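Local coordinates for epimerase (Methylomonas sp. DH-1, PDB 7CJ7) that catalyses the manganese-dependent epimerization of ketoses at C3, acting most strongly on L-ribulose and more weakly on sugars such as L-tagatose, at the interface of chains A and B. Residues are numbered along the deposited sequence; one frame, centred on the assembly and turned at random. Chains: chain A/B, Epimerase.

The interface of chains A and B. Residues chain A 156, 163-164, 167, 191-192; chain B 215-216, 265.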
loop_
_atom_site.group_PDB
_atom_site.type_symbol
_atom_site.label_atom_id
_atom_site.label_comp_id
_atom_site.label_asym_id
_atom_site.label_seq_id
_atom_site.Cartn_x
_atom_site.Cartn_y
_atom_site.Cartn_z
ATOM N N ARG A 156 4.025 -0.958 -4.523
ATOM C CA ARG A 156 4.416 0.324 -5.157
ATOM C C ARG A 156 4.941 1.318 -4.109
ATOM O O ARG A 156 5.779 2.164 -4.477
ATOM C CB ARG A 156 3.193 0.893 -5.876
ATOM C CG ARG A 156 2.043 1.234 -4.936
ATOM C CD ARG A 156 0.735 1.505 -5.654
ATOM N NE ARG A 156 0.306 0.364 -6.447
ATOM C CZ ARG A 156 -0.616 0.422 -7.394
ATOM N NH1 ARG A 156 -1.219 1.566 -7.650
ATOM N NH2 ARG A 156 -0.931 -0.662 -8.085
ATOM N N ASN A 163 6.959 -4.807 -8.721
ATOM C CA ASN A 163 5.785 -4.831 -7.822
ATOM C C ASN A 163 4.956 -6.094 -8.062
ATOM O O ASN A 163 4.054 -6.330 -7.253
ATOM C CB ASN A 163 4.912 -3.588 -7.996
ATOM C CG ASN A 163 5.648 -2.284 -7.786
ATOM O OD1 ASN A 163 5.450 -1.352 -8.551
ATOM N ND2 ASN A 163 6.460 -2.190 -6.746
ATOM N N THR A 164 5.252 -6.890 -9.095
ATOM C CA THR A 164 4.569 -8.189 -9.320
ATOM C C THR A 164 5.594 -9.301 -9.534
ATOM O O THR A 164 6.720 -9.012 -9.964
ATOM C CB THR A 164 3.621 -8.172 -10.526
ATOM O OG1 THR A 164 4.390 -8.103 -11.727
ATOM C CG2 THR A 164 2.636 -7.030 -10.477
ATOM N N GLU A 167 6.984 -9.269 -13.085
ATOM C CA GLU A 167 8.072 -8.278 -13.260
ATOM C C GLU A 167 9.356 -8.812 -12.622
ATOM O O GLU A 167 10.439 -8.624 -13.218
ATOM C CB GLU A 167 7.702 -6.927 -12.659
ATOM C CG GLU A 167 6.647 -6.204 -13.450
ATOM C CD GLU A 167 6.408 -4.789 -12.971
ATOM O OE1 GLU A 167 6.651 -4.527 -11.762
ATOM O OE2 GLU A 167 5.968 -3.962 -13.791
ATOM N N ILE A 191 -2.068 -6.511 -2.829
ATOM C CA ILE A 191 -2.184 -5.160 -3.442
ATOM C C ILE A 191 -1.999 -5.284 -4.961
ATOM O O ILE A 191 -2.896 -4.836 -5.691
ATOM C CB ILE A 191 -1.195 -4.181 -2.783
ATOM C CG1 ILE A 191 -1.508 -4.004 -1.295
ATOM C CG2 ILE A 191 -1.167 -2.851 -3.514
ATOM C CD1 ILE A 191 -0.377 -3.416 -0.482
ATOM N N GLU A 192 -0.935 -5.945 -5.422
ATOM C CA GLU A 192 -0.377 -5.736 -6.787
ATOM C C GLU A 192 -0.791 -6.831 -7.782
ATOM O O GLU A 192 -0.838 -6.520 -8.971
ATOM C CB GLU A 192 1.146 -5.621 -6.722
ATOM C CG GLU A 192 1.656 -4.470 -5.873
ATOM C CD GLU A 192 1.375 -3.063 -6.383
ATOM O OE1 GLU A 192 0.927 -2.917 -7.546
ATOM O OE2 GLU A 192 1.599 -2.113 -5.612
ATOM N N SER B 215 -7.846 -3.864 -6.442
ATOM C CA SER B 215 -6.703 -4.004 -5.502
ATOM C C SER B 215 -5.458 -3.308 -6.063
ATOM O O SER B 215 -4.680 -2.768 -5.261
ATOM C CB SER B 215 -6.434 -5.454 -5.212
ATOM O OG SER B 215 -6.375 -6.203 -6.412
ATOM N N HIS B 216 -5.266 -3.324 -7.387
ATOM C CA HIS B 216 -4.060 -2.776 -8.067
ATOM C C HIS B 216 -4.392 -1.467 -8.792
ATOM O O HIS B 216 -3.504 -0.945 -9.491
ATOM C CB HIS B 216 -3.459 -3.806 -9.037
ATOM C CG HIS B 216 -4.463 -4.460 -9.927
ATOM N ND1 HIS B 216 -5.471 -3.751 -10.550
ATOM C CD2 HIS B 216 -4.604 -5.742 -10.320
ATOM C CE1 HIS B 216 -6.198 -4.575 -11.280
ATOM N NE2 HIS B 216 -5.676 -5.801 -11.161
ATOM N N ARG B 265 3.179 1.484 -12.804
ATOM C CA ARG B 265 2.856 0.392 -13.752
ATOM C C ARG B 265 1.763 0.833 -14.721
ATOM O O ARG B 265 0.908 1.673 -14.357
ATOM C CB ARG B 265 2.395 -0.855 -12.998
ATOM C CG ARG B 265 3.514 -1.663 -12.363
ATOM C CD ARG B 265 3.034 -3.088 -12.175
ATOM N NE ARG B 265 2.068 -3.196 -11.090
ATOM C CZ ARG B 265 1.012 -3.997 -11.099
ATOM N NH1 ARG B 265 0.744 -4.733 -12.165
ATOM N NH2 ARG B 265 0.225 -4.058 -10.045
HETATM O O HOH W 1 -2.187 1.500 -10.511
HETATM O O HOH W 2 2.522 -1.267 -9.127
HETATM O O HOH W 3 -1.244 -7.099 -11.609
#
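The methyl CG2 of A:Thr164 sits over the middle of one face of the B:Arg265 guanidinium, 3.5 Å from its CZ. OG1 of the threonine turns away to accept the backbone N-H of A:Glu167 at the start of helix 165-175. Beside it the A:Glu167 carboxylate lies against the methylenes of B:Arg265, OE2 standing 3.5 Å from CD; its other oxygen, OE1, takes the backbone N-H of A:Asn163. The B:Arg265 chain bends at chi3 (-73°) and turns its guanidinium toward A:Glu192. There B:Arg265 NH2 forms a salt bridge to A:Glu192 OE1, 2.8 Å long and nearly straight, in the guanidinium plane and on the anti lone pair of the oxygen; the two flat groups are twisted 70° apart. A weak bond joins the same NH2 to the backbone O of A:Glu192. From its own chain A:Glu192 is gripped side-on by A:Arg156, whose NE reaches the syn lone pair of OE2 at 2.9 Å and whose NH2 reaches OE1 at 3.0 Å; the backbone N of A:Arg156 adds a further bond to OE2. OE1 thus takes an N-H from each of two arginines, whose NH2 groups lie close together, and the carboxylate probably offsets their repulsion. An alanine in place of A:Glu192 would probably leave both guanidiniums without their shared counter-charge and B:Arg265 freer to swing. At the rim, A:Arg156 NH2 also donates to the backbone O of B:His216 at 2.9 Å, from above the carbonyl plane, and water 1 links NH1 to that oxygen. Water 2 joins B:Arg265 NE to A:Asn163 OD1 and A:Glu192 OE1, while water 3 bridges B:Arg265 NH1 to the backbone O of A:Glu192. Repeated by the two-fold axis, this contact, centred on an arginine reaching across to the partner chain, helps hold two TIM-barrel subunits together as a homodimer; centred about 11 Å from the active-site residue A:Glu152, it may also steady loops around the sugar pocket.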